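Long-range contact in vacuolar protein sorting-associated protein 29 (Entamoeba histolytica, PDB 5XCJ), which probably acts in retromer-dependent protein transport and binds zinc through a metallophosphatase fold of the calcineurin-like phosphoesterase superfamily: residues 115-120 against 138-143. The protein carries 1 engineered substitution. Sequence-based numbering, arbitrary orientation.
Sequences HTHKLE and AYSPLV
Two loops meet here without strand pairing, and their backbones come nearest at Thr116 and Leu142, whose CA atoms are 6.2 Å apart. His117 is the main side chain of the contact. Its CG is anti to the carbonyl carbon and beside the backbone N (chi1 -73°), with the imidazole directed at the chain of Ala138 to Ser140. His117 ND1 donates to Ala138 O at 2.9 Å, with an N-H...O angle of 160°. The acceptor lies nearly in the ring plane, but the nitrogen sits above the carbonyl plane of Ala138. Ser140 packs on one face of the same ring, and its CB is 3.4 Å from His117 ND1. The bond helps fix the ring's rotation and, with ND1 as the donor, probably leaves NE2 as the nitrogen that could take a metal. This is part of the metal-binding region of the metallophosphatase fold, where a Gly-His-Thr-His loop supplies His115 to one zinc site and His117 to the other. Both sites have been seen in this protein, and Asp8, which serves both, lies against His117; no zinc is bound in this chain. An ordered water links the loops. It donates to His115 O at 2.5 Å and is hydrogen-bonded to Ser140 OG. That hydroxyl, anti to its backbone N (chi1 176°), also accepts from Leu142 N, forming an ST turn. Thr116 OG1 makes a matching ST turn with Lys118 N, 3.3 Å away. Leu142 CD1 approaches the His115 ring obliquely, 3.8 Å from CD2, and the two side chains cross at about a right angle. Trp93 also meets the His115 ring. Val143 points toward the 115-120 segment, and its CG2 sits tightly against Thr116 O at 3.1 Å and more loosely against CB of Lys118.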
ATOM      1  N   HIS A 115       0.730  -6.648   4.628  1.00 10.10           N
ATOM      2  CA  HIS A 115       1.025  -7.767   5.527  1.00 10.61           C
ATOM      3  C   HIS A 115       2.495  -8.114   5.776  1.00 11.37           C
ATOM      4  O   HIS A 115       2.915  -8.279   6.909  1.00 12.99           O
ATOM      5  CB  HIS A 115       0.252  -9.017   5.111  1.00 13.53           C
ATOM      6  CG  HIS A 115       0.368 -10.143   6.087  1.00 14.25           C
ATOM      7  ND1 HIS A 115      -0.445 -10.256   7.190  1.00 13.94           N
ATOM      8  CD2 HIS A 115       1.216 -11.196   6.134  1.00 11.54           C
ATOM      9  CE1 HIS A 115      -0.109 -11.334   7.874  1.00 12.77           C
ATOM     10  NE2 HIS A 115       0.892 -11.924   7.252  1.00 13.26           N
ATOM     11  N   THR A 116       3.244  -8.275   4.697  1.00 10.27           N
ATOM     12  CA  THR A 116       4.644  -8.657   4.754  1.00 10.99           C
ATOM     13  C   THR A 116       5.572  -7.650   5.421  1.00 13.68           C
ATOM     14  O   THR A 116       6.658  -8.010   5.857  1.00 12.74           O
ATOM     15  CB  THR A 116       5.192  -8.975   3.348  1.00 10.25           C
ATOM     16  OG1 THR A 116       5.260  -7.773   2.580  1.00 11.41           O
ATOM     17  CG2 THR A 116       4.292  -9.966   2.648  1.00 11.36           C
ATOM     18  N   HIS A 117       5.173  -6.381   5.392  1.00 12.13           N
ATOM     19  CA  HIS A 117       5.957  -5.260   5.917  1.00 11.39           C
ATOM     20  C   HIS A 117       7.244  -5.028   5.119  1.00 12.25           C
ATOM     21  O   HIS A 117       8.213  -4.470   5.621  1.00 14.77           O
ATOM     22  CB  HIS A 117       6.230  -5.389   7.416  1.00 11.15           C
ATOM     23  CG  HIS A 117       5.026  -5.125   8.266  1.00 10.46           C
ATOM     24  ND1 HIS A 117       5.105  -4.570   9.523  1.00 10.81           N
ATOM     25  CD2 HIS A 117       3.710  -5.345   8.037  1.00 10.99           C
ATOM     26  CE1 HIS A 117       3.891  -4.461  10.030  1.00 10.70           C
ATOM     27  NE2 HIS A 117       3.026  -4.925   9.149  1.00  9.42           N
ATOM     28  N   LYS A 118       7.236  -5.467   3.867  1.00 10.70           N
ATOM     29  CA  LYS A 118       8.365  -5.274   2.978  1.00 11.40           C
ATOM     30  C   LYS A 118       7.842  -4.744   1.654  1.00 12.34           C
ATOM     31  O   LYS A 118       7.031  -5.384   0.995  1.00 10.49           O
ATOM     32  CB  LYS A 118       9.146  -6.564   2.756  1.00 13.95           C
ATOM     33  CG  LYS A 118      10.471  -6.340   2.050  1.00 16.22           C
ATOM     34  CD  LYS A 118      11.066  -4.993   2.430  1.00 18.57           C
ATOM     35  CE  LYS A 118      12.576  -5.059   2.577  1.00 19.34           C
ATOM     36  NZ  LYS A 118      13.036  -4.517   3.882  1.00 17.66           N
ATOM     37  N   LEU A 119       8.294  -3.558   1.276  1.00 10.72           N
ATOM     38  CA  LEU A 119       7.849  -2.963   0.034  1.00 10.37           C
ATOM     39  C   LEU A 119       8.387  -3.774  -1.130  1.00 11.14           C
ATOM     40  O   LEU A 119       9.547  -4.150  -1.142  1.00 11.81           O
ATOM     41  CB  LEU A 119       8.339  -1.519  -0.072  1.00 12.48           C
ATOM     42  CG  LEU A 119       8.028  -0.769  -1.362  1.00  9.22           C
ATOM     43  CD1 LEU A 119       7.932   0.720  -1.093  1.00  7.82           C
ATOM     44  CD2 LEU A 119       9.068  -1.051  -2.427  1.00 12.72           C
ATOM     45  N   GLU A 120       7.521  -4.086  -2.082  1.00  9.88           N
ATOM     46  CA  GLU A 120       7.952  -4.824  -3.260  1.00 10.71           C
ATOM     47  C   GLU A 120       7.131  -4.480  -4.491  1.00 12.33           C
ATOM     48  O   GLU A 120       5.919  -4.310  -4.413  1.00  9.98           O
ATOM     49  CB  GLU A 120       7.883  -6.332  -2.995  1.00 14.19           C
ATOM     50  CG  GLU A 120       8.497  -7.189  -4.085  1.00 17.30           C
ATOM     51  CD  GLU A 120       8.339  -8.672  -3.822  1.00 21.51           C
ATOM     52  OE1 GLU A 120       9.264  -9.285  -3.255  1.00 20.86           O
ATOM     53  OE2 GLU A 120       7.277  -9.219  -4.171  1.00 26.97           O
ATOM     54  N   ALA A 138       6.789  -0.571  10.937  1.00 13.16           N
ATOM     55  CA  ALA A 138       6.297  -1.299  12.108  1.00 12.64           C
ATOM     56  C   ALA A 138       6.807  -2.735  12.217  1.00 13.67           C
ATOM     57  O   ALA A 138       7.169  -3.354  11.229  1.00 17.52           O
ATOM     58  CB  ALA A 138       4.780  -1.273  12.143  1.00 12.12           C
ATOM     59  N   TYR A 139       6.801  -3.256  13.435  1.00 13.05           N
ATOM     60  CA  TYR A 139       7.296  -4.594  13.697  1.00 11.46           C
ATOM     61  C   TYR A 139       6.525  -5.674  12.936  1.00 11.73           C
ATOM     62  O   TYR A 139       5.305  -5.631  12.852  1.00 11.19           O
ATOM     63  CB  TYR A 139       7.236  -4.872  15.213  1.00 11.71           C
ATOM     64  CG  TYR A 139       7.278  -6.338  15.563  1.00 13.07           C
ATOM     65  CD1 TYR A 139       8.484  -7.000  15.693  1.00 13.21           C
ATOM     66  CD2 TYR A 139       6.113  -7.076  15.693  1.00 13.46           C
ATOM     67  CE1 TYR A 139       8.533  -8.344  15.982  1.00 12.21           C
ATOM     68  CE2 TYR A 139       6.151  -8.422  15.983  1.00 13.62           C
ATOM     69  CZ  TYR A 139       7.363  -9.051  16.123  1.00 13.05           C
ATOM     70  OH  TYR A 139       7.415 -10.390  16.407  1.00 15.17           O
ATOM     71  N   SER A 140       7.260  -6.636  12.404  1.00 13.72           N
ATOM     72  CA  SER A 140       6.653  -7.767  11.739  1.00 12.61           C
ATOM     73  C   SER A 140       7.452  -9.021  12.052  1.00 14.09           C
ATOM     74  O   SER A 140       8.673  -8.995  12.050  1.00 12.93           O
ATOM     75  CB  SER A 140       6.590  -7.547  10.228  1.00 13.45           C
ATOM     76  OG  SER A 140       6.074  -8.691   9.575  1.00 14.62           O
ATOM     77  N   PRO A 141       6.751 -10.119  12.309  1.00 12.04           N
ATOM     78  CA  PRO A 141       7.401 -11.409  12.549  1.00 15.70           C
ATOM     79  C   PRO A 141       8.147 -11.834  11.279  1.00 17.08           C
ATOM     80  O   PRO A 141       9.151 -12.530  11.344  1.00 20.62           O
ATOM     81  CB  PRO A 141       6.234 -12.353  12.871  1.00 14.91           C
ATOM     82  CG  PRO A 141       4.998 -11.620  12.502  1.00 12.28           C
ATOM     83  CD  PRO A 141       5.313 -10.165  12.605  1.00 11.53           C
ATOM     84  N   LEU A 142       7.597 -11.441  10.140  1.00 18.06           N
ATOM     85  CA  LEU A 142       8.147 -11.732   8.813  1.00 15.65           C
ATOM     86  C   LEU A 142       9.489 -11.084   8.451  1.00 17.05           C
ATOM     87  O   LEU A 142      10.309 -11.692   7.778  1.00 25.66           O
ATOM     88  CB  LEU A 142       7.095 -11.447   7.747  1.00 14.63           C
ATOM     89  CG  LEU A 142       5.768 -12.166   7.984  1.00 15.18           C
ATOM     90  CD1 LEU A 142       4.884 -12.121   6.753  1.00 11.92           C
ATOM     91  CD2 LEU A 142       6.006 -13.599   8.432  1.00 16.96           C
ATOM     92  N   VAL A 143       9.689  -9.840   8.875  1.00 18.90           N
ATOM     93  CA  VAL A 143      10.903  -9.085   8.569  1.00 17.85           C
ATOM     94  C   VAL A 143      11.705  -8.698   9.814  1.00 19.35           C
ATOM     95  O   VAL A 143      11.149  -8.211  10.786  1.00 20.42           O
ATOM     96  CB  VAL A 143      10.556  -7.796   7.799  1.00 15.77           C
ATOM     97  CG1 VAL A 143      11.814  -7.051   7.398  1.00 16.05           C
ATOM     98  CG2 VAL A 143       9.705  -8.108   6.583  1.00 17.75           C
TER
HETATM   99  O   HOH W   1       3.442  -8.929   9.234  1.00 12.40           O